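Local coordinates for protein PA1221 (Pseudomonas aeruginosa, PDB 4DG8) that binds adenosine monophosphate and joins an AMP-binding-enzyme region of the ANL superfamily to a phosphopantetheine attachment region in one chain, at residues D216-T219 and L220-G224; A257-T260 and A261-N265; P142-V146 and R147-A151; G84-R88 and E89-C93; Y427-L431 and P432-Q436. All blocks are in the same frame, centred on the assembly; numbering follows the deposited sequence.

Interaction 1. Residues D216-T219 and L220-G224; sequences DAAT and LEIWG
Thr-219 and Trp-223 meet one turn apart on the first turns of helix 217-226. The methyl CG2 of Thr-219 lies 4.0 Å from CD1 of the indole, and the two side chains cross obliquely. CG2 stands anti to the backbone N of Thr-219, which puts it on the tryptophan side and leaves OG1 beside that N. The carbonyl O of Thr-219 sits at the indole edge, near the ring plane, 3.5 Å from CD1. It also accepts from Trp-223 N at 3.0 Å, but the donor stands above the carbonyl plane, 37° out of it. A face of the indole is covered by CG2 of Ile-222, 4.0 Å above the ring centre.

On another side of the helix, CB of Ala-218 touches CD1 of Ile-222 at 4.3 Å. Ile-222 N to Ala-218 O, at 2.9 Å, and Glu-221 N to Ala-217 O are i to i+4 backbone bonds, while Leu-220 N makes a weak bond to that same Ala-217 O.

The polar ends are held from beyond the helix. Thr-219 OG1 is hydrogen-bonded to Tyr-168 OH, Trp-223 NE1 to Tyr-104 OH, and the Glu-221 carboxylate reaches Ser-211 OG and Asn-210 N, so this buried acid has partners for both oxygens. Asp-216, held by Thr-316 N, comes within about 4 Å of the bound adenosine monophosphate. Helices 186-193 and 88-99 pack on the Trp-223 side chain. The arrangement is the N-terminal start of the helix in a beta-alpha-beta unit, strand 206-209, helix 217-226, strand 231-234, with its leading end at the nucleotide.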
# COMPACT_ATOMS: atom_id res chain seq x y z
N ASP A 216 -0.23 1.14 -1.05
CA ASP A 216 0.96 1.46 -1.85
C ASP A 216 1.72 0.22 -2.32
O ASP A 216 2.75 0.35 -2.98
CB ASP A 216 1.89 2.50 -1.19
CG ASP A 216 2.60 1.98 0.05
OD1 ASP A 216 3.38 2.74 0.64
OD2 ASP A 216 2.36 0.81 0.43
N ALA A 217 1.21 -0.98 -2.02
CA ALA A 217 1.72 -2.18 -2.69
C ALA A 217 1.46 -2.04 -4.20
O ALA A 217 2.25 -2.50 -5.04
CB ALA A 217 1.04 -3.46 -2.13
N ALA A 218 0.34 -1.40 -4.52
CA ALA A 218 -0.02 -1.12 -5.89
C ALA A 218 1.08 -0.37 -6.62
O ALA A 218 1.32 -0.61 -7.81
CB ALA A 218 -1.34 -0.32 -5.96
N THR A 219 1.74 0.55 -5.93
CA THR A 219 2.82 1.31 -6.55
C THR A 219 3.87 0.38 -7.15
O THR A 219 4.38 0.61 -8.26
CB THR A 219 3.51 2.22 -5.52
OG1 THR A 219 2.51 3.03 -4.88
CG2 THR A 219 4.54 3.10 -6.21
N LEU A 220 4.19 -0.67 -6.40
CA LEU A 220 5.15 -1.66 -6.90
C LEU A 220 4.54 -2.47 -8.05
O LEU A 220 5.18 -2.70 -9.09
CB LEU A 220 5.58 -2.60 -5.78
CG LEU A 220 6.44 -3.78 -6.24
CD1 LEU A 220 7.76 -3.26 -6.82
CD2 LEU A 220 6.67 -4.72 -5.08
N GLU A 221 3.31 -2.96 -7.86
CA GLU A 221 2.72 -3.82 -8.88
C GLU A 221 2.62 -3.15 -10.26
O GLU A 221 2.89 -3.75 -11.29
CB GLU A 221 1.35 -4.32 -8.44
CG GLU A 221 1.44 -5.22 -7.21
CD GLU A 221 0.08 -5.54 -6.63
OE1 GLU A 221 -0.95 -5.20 -7.26
OE2 GLU A 221 0.05 -6.15 -5.54
N ILE A 222 2.21 -1.89 -10.24
CA ILE A 222 1.99 -1.14 -11.47
C ILE A 222 3.28 -0.57 -12.01
O ILE A 222 3.72 -0.92 -13.12
CB ILE A 222 0.94 -0.05 -11.25
CG1 ILE A 222 -0.39 -0.72 -10.89
CG2 ILE A 222 0.82 0.85 -12.50
CD1 ILE A 222 -1.43 0.22 -10.24
N TRP A 223 3.92 0.31 -11.23
CA TRP A 223 5.08 1.01 -11.75
C TRP A 223 6.32 0.11 -11.84
O TRP A 223 7.21 0.36 -12.65
CB TRP A 223 5.33 2.29 -10.95
CG TRP A 223 4.12 3.16 -11.01
CD1 TRP A 223 3.24 3.44 -10.00
CD2 TRP A 223 3.60 3.81 -12.18
NE1 TRP A 223 2.22 4.24 -10.46
CE2 TRP A 223 2.41 4.48 -11.80
CE3 TRP A 223 4.02 3.89 -13.52
CZ2 TRP A 223 1.64 5.25 -12.70
CZ3 TRP A 223 3.25 4.65 -14.42
CH2 TRP A 223 2.09 5.33 -14.00
N GLY A 224 6.39 -0.93 -11.02
CA GLY A 224 7.48 -1.88 -11.17
C GLY A 224 7.52 -2.49 -12.58
O GLY A 224 8.59 -2.69 -13.15

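Interaction 2. Residues A257-T260 and A261-N265; sequences AWLT and ASLFN
Thr-260 and the first turn of helix 261-270 make a strand-to-helix junction, the point where strand 256-260 of a beta-alpha-beta unit turns into its helix before strand 280-284. The axes of the short strand and helix segments stand 96° apart, so the chain bends through roughly a right angle at Thr-260, the N-cap residue.

A straight backbone bond spans the bend: Phe-264 N reaches Thr-260 O at 2.8 Å, with an N-H...O angle of 179°. The threonine side chain makes no capping bond. Its OG1, anti to the backbone N (chi1 -166°), instead contacts a water at 2.7 Å, and that water accepts from Ser-262 N at 2.9 Å. OG1 is hydrogen-bonded to Gly-284 O as well.

The methyl CG2 of Thr-260 lies over CB of Leu-263 at 3.9 Å, the two side chains crossing at about a right angle. On the strand side, CD2 of Leu-259 meets CD2 of Leu-263 at 4.0 Å, and both leucines touch Leu-240. Phe-264 swings away from the strand: its CB approaches CB of Leu-259, while its side chain packs on helix 290-299 and on strand 280-284.

In chemical terms, a first-turn N-H at the helix start is satisfied through water rather than by the cap side chain, and the threonine hydroxyl links that water to neighbouring strand 280-284 at Gly-284.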
# COMPACT_ATOMS: atom_id res chain seq x y z
N ALA A 257 5.14 -11.14 -8.47
CA ALA A 257 3.96 -10.80 -7.70
C ALA A 257 4.26 -10.32 -6.30
O ALA A 257 5.25 -10.72 -5.69
CB ALA A 257 2.97 -11.99 -7.66
N TRP A 258 3.40 -9.44 -5.81
CA TRP A 258 3.33 -9.11 -4.40
C TRP A 258 2.13 -9.85 -3.81
O TRP A 258 1.05 -9.88 -4.40
CB TRP A 258 3.14 -7.60 -4.21
CG TRP A 258 2.62 -7.26 -2.82
CD1 TRP A 258 1.31 -7.08 -2.46
CD2 TRP A 258 3.40 -7.12 -1.62
NE1 TRP A 258 1.24 -6.81 -1.11
CE2 TRP A 258 2.50 -6.84 -0.57
CE3 TRP A 258 4.77 -7.22 -1.32
CZ2 TRP A 258 2.92 -6.62 0.75
CZ3 TRP A 258 5.19 -7.02 0.00
CH2 TRP A 258 4.27 -6.71 1.01
N LEU A 259 2.34 -10.49 -2.67
CA LEU A 259 1.27 -11.11 -1.91
C LEU A 259 1.51 -10.77 -0.45
O LEU A 259 2.55 -11.15 0.12
CB LEU A 259 1.30 -12.63 -2.06
CG LEU A 259 1.15 -13.17 -3.48
CD1 LEU A 259 1.38 -14.67 -3.44
CD2 LEU A 259 -0.23 -12.84 -4.05
N THR A 260 0.55 -10.09 0.15
CA THR A 260 0.68 -9.78 1.55
C THR A 260 0.77 -11.06 2.38
O THR A 260 0.28 -12.13 1.97
CB THR A 260 -0.46 -8.87 2.06
OG1 THR A 260 -0.09 -8.35 3.33
CG2 THR A 260 -1.76 -9.67 2.21
N ALA A 261 1.43 -10.96 3.53
CA ALA A 261 1.75 -12.12 4.36
C ALA A 261 0.58 -13.08 4.56
O ALA A 261 0.72 -14.28 4.34
CB ALA A 261 2.29 -11.68 5.69
N SER A 262 -0.58 -12.58 4.98
CA SER A 262 -1.68 -13.49 5.32
C SER A 262 -2.23 -14.17 4.06
O SER A 262 -2.59 -15.35 4.09
CB SER A 262 -2.76 -12.80 6.18
OG SER A 262 -3.37 -11.74 5.47
N LEU A 263 -2.21 -13.46 2.92
CA LEU A 263 -2.64 -14.06 1.65
C LEU A 263 -1.64 -15.13 1.19
O LEU A 263 -2.02 -16.23 0.76
CB LEU A 263 -2.81 -12.99 0.56
CG LEU A 263 -3.29 -13.50 -0.82
CD1 LEU A 263 -4.57 -14.38 -0.71
CD2 LEU A 263 -3.49 -12.36 -1.83
N PHE A 264 -0.36 -14.80 1.29
CA PHE A 264 0.72 -15.75 1.07
C PHE A 264 0.47 -17.01 1.91
O PHE A 264 0.42 -18.11 1.39
CB PHE A 264 2.06 -15.09 1.41
CG PHE A 264 3.25 -16.02 1.36
CD1 PHE A 264 3.93 -16.25 0.17
CD2 PHE A 264 3.69 -16.65 2.52
CE1 PHE A 264 5.03 -17.09 0.13
CE2 PHE A 264 4.79 -17.49 2.49
CZ PHE A 264 5.46 -17.71 1.29
N ASN A 265 0.28 -16.84 3.21
CA ASN A 265 0.10 -17.98 4.11
C ASN A 265 -1.08 -18.87 3.70
O ASN A 265 -0.97 -20.09 3.68
CB ASN A 265 -0.10 -17.48 5.55
CG ASN A 265 1.12 -16.80 6.09
OD1 ASN A 265 2.20 -16.90 5.50
ND2 ASN A 265 0.98 -16.10 7.22
O HOH W 1 -0.97 -9.72 5.54

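Interaction 3. Residues P142-V146 and R147-A151; sequences PCVPV and RHLPA
Val-144 and Leu-149 form the main apolar contact of this turn, with CG2 of the valine 3.7 Å from CD2 of the leucine and the two side chains crossing at about a right angle. CD1 of Leu-149 also approaches CG2 of Val-146, at 4.3 Å. The leucine gets there because CG is anti to its own carbonyl carbon (chi1 -53°), which carries the isobutyl end back over the preceding strand residues. In doing so it leans on the backbone, with CD2 3.2 Å from Pro-145 O. The ring of Pro-145 lies across the CB of His-148, its CG 3.8 Å away.

The polar part is modest. His-148 N donates to Pro-145 O at 3.2 Å, from well above the carbonyl plane, 67° out of it, closing a type I beta turn with Val-146 and Arg-147 at its corners. Arg-147 runs extended from CG to NE past Val-146, whose CG1 is 4.1 Å from NH1. The guanidinium has outside partners: NH1 is hydrogen-bonded to Cys-131 O, and NH2 makes a long, weak ion pair with Glu-89.

The turn ends strand 143-145, an outermost strand of a seven-stranded mixed sheet, at the protein surface. Backbone bonds tie that strand to 125-130, while Val-144 and Leu-149 together rest on Tyr-68 of helix 55-72, with Leu-149 reaching Leu-65 too.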
# COMPACT_ATOMS: atom_id res chain seq x y z
N PRO A 142 -17.82 14.86 -7.11
CA PRO A 142 -17.54 15.34 -8.48
C PRO A 142 -16.95 14.24 -9.38
O PRO A 142 -15.74 14.16 -9.52
CB PRO A 142 -16.54 16.48 -8.26
CG PRO A 142 -15.85 16.15 -6.96
CD PRO A 142 -16.83 15.33 -6.12
N CYS A 143 -17.82 13.41 -9.96
CA CYS A 143 -17.42 12.27 -10.77
C CYS A 143 -17.71 12.49 -12.24
O CYS A 143 -18.71 13.11 -12.59
CB CYS A 143 -18.21 11.02 -10.38
SG CYS A 143 -17.62 10.14 -8.96
N VAL A 144 -16.84 11.96 -13.10
CA VAL A 144 -17.11 11.92 -14.53
C VAL A 144 -16.88 10.51 -15.06
O VAL A 144 -15.96 9.82 -14.62
CB VAL A 144 -16.24 12.92 -15.30
CG1 VAL A 144 -16.53 14.33 -14.84
CG2 VAL A 144 -14.75 12.60 -15.15
N PRO A 145 -17.75 10.06 -15.99
CA PRO A 145 -17.59 8.73 -16.60
C PRO A 145 -16.38 8.74 -17.51
O PRO A 145 -16.30 9.57 -18.42
CB PRO A 145 -18.87 8.57 -17.42
CG PRO A 145 -19.27 9.99 -17.77
CD PRO A 145 -18.81 10.86 -16.63
N VAL A 146 -15.47 7.80 -17.33
CA VAL A 146 -14.19 7.91 -18.02
C VAL A 146 -14.31 7.50 -19.49
O VAL A 146 -13.54 7.96 -20.32
CB VAL A 146 -13.07 7.14 -17.29
CG1 VAL A 146 -13.09 5.67 -17.68
CG2 VAL A 146 -11.73 7.78 -17.61
N ARG A 147 -15.29 6.66 -19.80
CA ARG A 147 -15.49 6.21 -21.17
C ARG A 147 -16.31 7.23 -21.95
O ARG A 147 -16.40 7.18 -23.18
CB ARG A 147 -16.18 4.84 -21.18
CG ARG A 147 -15.26 3.70 -20.76
CD ARG A 147 -15.98 2.36 -20.56
NE ARG A 147 -15.10 1.42 -19.88
CZ ARG A 147 -14.86 1.43 -18.57
NH1 ARG A 147 -15.46 2.33 -17.80
NH2 ARG A 147 -14.02 0.54 -18.02
N HIS A 148 -16.97 8.12 -21.22
CA HIS A 148 -17.84 9.12 -21.85
C HIS A 148 -17.35 10.57 -21.99
O HIS A 148 -18.15 11.46 -22.27
CB HIS A 148 -19.29 8.95 -21.39
CG HIS A 148 -19.89 7.66 -21.86
ND1 HIS A 148 -19.67 6.46 -21.21
CD2 HIS A 148 -20.64 7.36 -22.94
CE1 HIS A 148 -20.29 5.49 -21.85
NE2 HIS A 148 -20.89 6.01 -22.91
N LEU A 149 -16.07 10.81 -21.72
CA LEU A 149 -15.49 12.15 -21.78
C LEU A 149 -15.50 12.81 -23.17
O LEU A 149 -15.38 12.13 -24.19
CB LEU A 149 -14.07 12.15 -21.24
CG LEU A 149 -13.90 11.55 -19.85
CD1 LEU A 149 -12.44 11.57 -19.45
CD2 LEU A 149 -14.74 12.29 -18.84
N PRO A 150 -15.64 14.14 -23.18
CA PRO A 150 -15.62 14.96 -24.40
C PRO A 150 -14.20 15.22 -24.90
O PRO A 150 -13.24 15.18 -24.12
CB PRO A 150 -16.26 16.27 -23.93
CG PRO A 150 -15.87 16.37 -22.50
CD PRO A 150 -15.86 14.96 -21.97
N ALA A 151 -14.09 15.49 -26.20
CA ALA A 151 -12.80 15.79 -26.83
C ALA A 151 -12.15 17.04 -26.23
O ALA A 151 -12.83 18.01 -25.89
CB ALA A 151 -12.98 15.96 -28.34

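Interaction 4. Residues G84-R88 and E89-C93; sequences GEYSR and ESITC
Ser-87 and Ser-90 build a capping box at the start of helix 88-99. Ser-90 N donates to Ser-87 OG at 3.1 Å, and in return Ser-87 N donates to Ser-90 OG at 3.1 Å, both bonds fairly straight. Each hydroxyl sits between its own backbone N and carbonyl carbon, with chi1 68° for Ser-87 and 56° for Ser-90, and that placement turns both oxygens toward the other residue's N-H. The Ser-87 hydroxyl accepts the capping bond while its own proton goes weakly to OE1 of Glu-89, at 3.3 Å; a bend at chi2 of the glutamate folds its carboxylate back to the cap.

Backbone bonds continue the helix: Ile-91 N donates to Ser-87 O at 3.3 Å.

Among the apolar contacts, CD2 of Tyr-86 lies 4.1 Å from CD1 of Ile-91, the two side chains crossing at about a right angle. The tyrosine hydroxyl is held by Ser-211 O, and Tyr-86 and Ile-91 both pack on Ile-222 of helix 217-226.

Arg-88 pairs outside the segments: its NE forms a salt bridge with Asp-48. Thr-92 faces helix 55-72, where it touches Leu-58, Ser-61 and Ala-62. Arg-88 O takes two donors from opposite faces of its carbonyl plane: Thr-92 N at 3.0 Å, and Thr-92 OG1 at 2.6 Å.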
# COMPACT_ATOMS: atom_id res chain seq x y z
N GLY A 84 -12.52 2.46 -9.64
CA GLY A 84 -12.99 1.28 -10.35
C GLY A 84 -12.08 0.08 -10.13
O GLY A 84 -10.97 0.23 -9.62
N GLU A 85 -12.53 -1.10 -10.54
CA GLU A 85 -11.71 -2.31 -10.49
C GLU A 85 -10.55 -2.18 -11.48
O GLU A 85 -10.64 -1.39 -12.42
CB GLU A 85 -12.53 -3.56 -10.84
CG GLU A 85 -13.65 -3.89 -9.86
CD GLU A 85 -13.16 -4.09 -8.44
OE1 GLU A 85 -11.97 -4.42 -8.26
OE2 GLU A 85 -13.95 -3.90 -7.50
N TYR A 86 -9.48 -2.94 -11.29
CA TYR A 86 -8.38 -2.81 -12.23
C TYR A 86 -8.83 -3.05 -13.65
O TYR A 86 -9.42 -4.09 -13.96
CB TYR A 86 -7.18 -3.69 -11.87
CG TYR A 86 -6.34 -3.02 -10.83
CD1 TYR A 86 -6.17 -3.58 -9.58
CD2 TYR A 86 -5.76 -1.79 -11.09
CE1 TYR A 86 -5.42 -2.94 -8.61
CE2 TYR A 86 -5.01 -1.14 -10.13
CZ TYR A 86 -4.84 -1.72 -8.89
OH TYR A 86 -4.10 -1.09 -7.93
N SER A 87 -8.55 -2.08 -14.51
CA SER A 87 -8.85 -2.18 -15.93
C SER A 87 -7.79 -1.39 -16.68
O SER A 87 -7.06 -0.60 -16.08
CB SER A 87 -10.23 -1.59 -16.23
OG SER A 87 -10.23 -0.19 -16.02
N ARG A 88 -7.70 -1.59 -17.99
CA ARG A 88 -6.80 -0.79 -18.80
C ARG A 88 -7.15 0.70 -18.66
O ARG A 88 -6.27 1.58 -18.62
CB ARG A 88 -6.81 -1.26 -20.27
CG ARG A 88 -8.19 -1.26 -20.92
CD ARG A 88 -8.08 -1.64 -22.37
NE ARG A 88 -7.77 -3.07 -22.53
CZ ARG A 88 -7.56 -3.66 -23.70
NH1 ARG A 88 -7.63 -2.96 -24.83
NH2 ARG A 88 -7.28 -4.96 -23.74
N GLU A 89 -8.45 0.99 -18.54
CA GLU A 89 -8.88 2.37 -18.28
C GLU A 89 -8.30 2.99 -16.99
O GLU A 89 -7.83 4.12 -17.00
CB GLU A 89 -10.41 2.48 -18.23
CG GLU A 89 -11.10 2.37 -19.58
CD GLU A 89 -11.21 0.94 -20.06
OE1 GLU A 89 -11.05 0.01 -19.23
OE2 GLU A 89 -11.47 0.75 -21.26
N SER A 90 -8.34 2.27 -15.87
CA SER A 90 -7.86 2.89 -14.62
C SER A 90 -6.34 3.16 -14.66
O SER A 90 -5.87 4.24 -14.26
CB SER A 90 -8.32 2.10 -13.38
OG SER A 90 -7.92 0.75 -13.43
N ILE A 91 -5.59 2.20 -15.20
CA ILE A 91 -4.15 2.35 -15.44
C ILE A 91 -3.84 3.57 -16.32
O ILE A 91 -2.95 4.39 -16.00
CB ILE A 91 -3.58 1.07 -16.14
CG1 ILE A 91 -3.83 -0.19 -15.30
CG2 ILE A 91 -2.09 1.25 -16.46
CD1 ILE A 91 -3.24 -0.16 -13.90
N THR A 92 -4.57 3.69 -17.42
CA THR A 92 -4.47 4.87 -18.27
C THR A 92 -4.77 6.17 -17.50
O THR A 92 -4.10 7.20 -17.70
CB THR A 92 -5.40 4.74 -19.49
OG1 THR A 92 -5.18 3.47 -20.12
CG2 THR A 92 -5.18 5.87 -20.49
N CYS A 93 -5.76 6.13 -16.62
CA CYS A 93 -6.06 7.30 -15.78
C CYS A 93 -4.85 7.69 -14.95
O CYS A 93 -4.53 8.87 -14.84
CB CYS A 93 -7.21 7.02 -14.81
SG CYS A 93 -8.84 7.14 -15.53

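Interaction 5. Residues Y427-L431 and P432-Q436; sequences YRLDL and PALEQ. With AMP (adenosine monophosphate), chain B.
Asp-430 has CG anti to its backbone N (chi1 -174°), which swings the carboxylate forward over the first turn of helix 431-439 and brings OD1 to Ala-433 N at 3.2 Å. This is an N-cap bond, made from above the carboxylate plane, 62° out of it. The same OD1 lies 3.2 Å from CD of Pro-432, and the carboxyl carbon CG rests on the methyl CB of Ala-433 at 3.5 Å, so the acid is packed against the turn as well as bonded to it. OD2 makes a weak bond to Thr-176 N.

Two backbone bonds follow the cap, Leu-434 N to Asp-430 O and Glu-435 N to Leu-431 O, the latter at 2.9 Å. Alongside, CD2 of Leu-429 meets CD2 of Leu-434 at 3.9 Å as the two leucines cross, while Leu-431 and Leu-434 both pack on strands 444-454 and 457-466. OE1 of Glu-435 is hydrogen-bonded to Leu-449 N.

At the other end of strand 427-430, Arg-428 reaches the nucleotide. Its chain bends at chi3 (-64°), placing the guanidinium flat against the phosphate, with O3P of adenosine monophosphate over the centre of one face, 3.0 Å from CZ. NH1 forms a salt bridge with Glu-313, and Lys-423 NZ binds the ligand too.

The capped helix start follows the strand directly, two residues on from Arg-428. That arginine probably offsets part of the phosphate's charge electrostatically, by way of its face, with no N-H aimed at O3P.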
# COMPACT_ATOMS: atom_id res chain seq x y z
N TYR A 427 -4.62 -2.42 5.90
CA TYR A 427 -4.65 -1.09 6.49
C TYR A 427 -4.05 -1.04 7.89
O TYR A 427 -4.31 -1.91 8.72
CB TYR A 427 -6.09 -0.58 6.59
CG TYR A 427 -6.81 -0.42 5.27
CD1 TYR A 427 -6.44 0.58 4.38
CD2 TYR A 427 -7.88 -1.25 4.94
CE1 TYR A 427 -7.11 0.74 3.18
CE2 TYR A 427 -8.56 -1.10 3.74
CZ TYR A 427 -8.17 -0.10 2.86
OH TYR A 427 -8.83 0.07 1.67
N ARG A 428 -3.25 -0.01 8.17
CA ARG A 428 -2.93 0.31 9.56
C ARG A 428 -4.17 0.88 10.27
O ARG A 428 -4.96 1.65 9.70
CB ARG A 428 -1.77 1.30 9.64
CG ARG A 428 -0.43 0.74 9.22
CD ARG A 428 0.62 1.86 9.15
NE ARG A 428 0.31 2.85 8.12
CZ ARG A 428 1.14 3.83 7.76
NH1 ARG A 428 2.32 3.95 8.34
NH2 ARG A 428 0.77 4.69 6.81
N LEU A 429 -4.33 0.52 11.53
CA LEU A 429 -5.46 1.01 12.28
C LEU A 429 -5.03 1.31 13.70
O LEU A 429 -4.39 0.46 14.36
CB LEU A 429 -6.59 -0.02 12.29
CG LEU A 429 -7.87 0.44 12.98
CD1 LEU A 429 -8.36 1.72 12.32
CD2 LEU A 429 -8.91 -0.65 12.93
N ASP A 430 -5.44 2.48 14.18
CA ASP A 430 -5.20 2.83 15.57
C ASP A 430 -6.40 2.22 16.26
O ASP A 430 -7.49 2.79 16.30
CB ASP A 430 -5.21 4.35 15.72
CG ASP A 430 -4.82 4.80 17.11
OD1 ASP A 430 -4.98 4.01 18.08
OD2 ASP A 430 -4.38 5.97 17.24
N LEU A 431 -6.15 1.05 16.84
CA LEU A 431 -7.22 0.23 17.38
C LEU A 431 -7.79 0.86 18.65
O LEU A 431 -9.01 0.93 18.81
CB LEU A 431 -6.71 -1.20 17.61
CG LEU A 431 -7.74 -2.24 18.07
CD1 LEU A 431 -8.83 -2.38 17.03
CD2 LEU A 431 -7.05 -3.57 18.30
N PRO A 432 -6.90 1.33 19.55
CA PRO A 432 -7.39 1.93 20.79
C PRO A 432 -8.21 3.19 20.53
O PRO A 432 -9.13 3.48 21.30
CB PRO A 432 -6.11 2.26 21.55
CG PRO A 432 -5.09 1.35 20.99
CD PRO A 432 -5.43 1.25 19.54
N ALA A 433 -7.91 3.92 19.46
CA ALA A 433 -8.69 5.12 19.11
C ALA A 433 -10.11 4.75 18.69
O ALA A 433 -11.08 5.34 19.18
CB ALA A 433 -8.00 5.94 18.02
N LEU A 434 -10.22 3.76 17.81
CA LEU A 434 -11.52 3.28 17.33
C LEU A 434 -12.35 2.69 18.48
O LEU A 434 -13.57 2.89 18.59
CB LEU A 434 -11.32 2.26 16.20
CG LEU A 434 -12.59 1.70 15.55
CD1 LEU A 434 -13.44 2.85 15.02
CD2 LEU A 434 -12.28 0.67 14.44
N GLU A 435 -11.65 1.99 19.36
CA GLU A 435 -12.23 1.41 20.56
C GLU A 435 -12.81 2.52 21.45
O GLU A 435 -13.97 2.46 21.90
CB GLU A 435 -11.14 0.66 21.31
CG GLU A 435 -11.61 -0.36 22.31
CD GLU A 435 -10.46 -1.24 22.78
OE1 GLU A 435 -10.61 -2.47 22.76
OE2 GLU A 435 -9.40 -0.68 23.15
N GLN A 436 -11.99 3.53 21.71
CA GLN A 436 -12.39 4.67 22.53
C GLN A 436 -13.59 5.35 21.88
O GLN A 436 -14.49 5.84 22.57
CB GLN A 436 -11.22 5.64 22.70
CG GLN A 436 -11.56 6.91 23.50
CD GLN A 436 -12.10 6.61 24.90
OE1 GLN A 436 -13.12 7.16 25.31
NE2 GLN A 436 -11.40 5.75 25.64
P AMP B . 1.61 0.29 5.51
O1P AMP B . 0.10 0.22 5.41
O2P AMP B . 2.45 -0.26 4.37
O3P AMP B . 1.95 1.75 5.76
O5' AMP B . 2.08 -0.37 6.88
C5' AMP B . 3.41 -0.21 7.33
C4' AMP B . 3.66 -0.96 8.61
O4' AMP B . 3.35 -2.37 8.42
C3' AMP B . 5.09 -0.96 9.11
O3' AMP B . 5.42 0.24 9.81
C2' AMP B . 5.15 -2.21 9.97
O2' AMP B . 4.55 -1.97 11.24
C1' AMP B . 4.25 -3.16 9.18
N9 AMP B . 5.03 -4.01 8.24
C8 AMP B . 5.13 -3.80 6.91
N7 AMP B . 5.91 -4.73 6.31
C5 AMP B . 6.34 -5.57 7.26
C6 AMP B . 7.20 -6.79 7.30
N6 AMP B . 7.77 -7.28 6.19
N1 AMP B . 7.40 -7.39 8.50
C2 AMP B . 6.83 -6.89 9.62
N3 AMP B . 6.04 -5.80 9.65
C4 AMP B . 5.75 -5.10 8.53

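Interactions 2 and 4 both touch helix 217-226 of interaction 1. The helix packs on Tyr-86 and Ile-91 of interaction 4, with Ala-218 CB 3.5 Å from Tyr-86 OH, and on Trp-258 of interaction 2, whose CD1 is 3.5 Å from Glu-221 OE2. Interaction 3 joins the group through interaction 4: Val-146 CG2 lies 3.6 Å from Cys-93 SG. Interaction 5 touches none of the others; its nearest atoms are about 7 Å from interaction 1 and about 8 Å from interaction 2. Adenosine monophosphate lies against Arg-428 in interaction 5, about 4 Å from the Asp-216 side chain of interaction 1, and about 7 Å from that of Ala-261 in interaction 2.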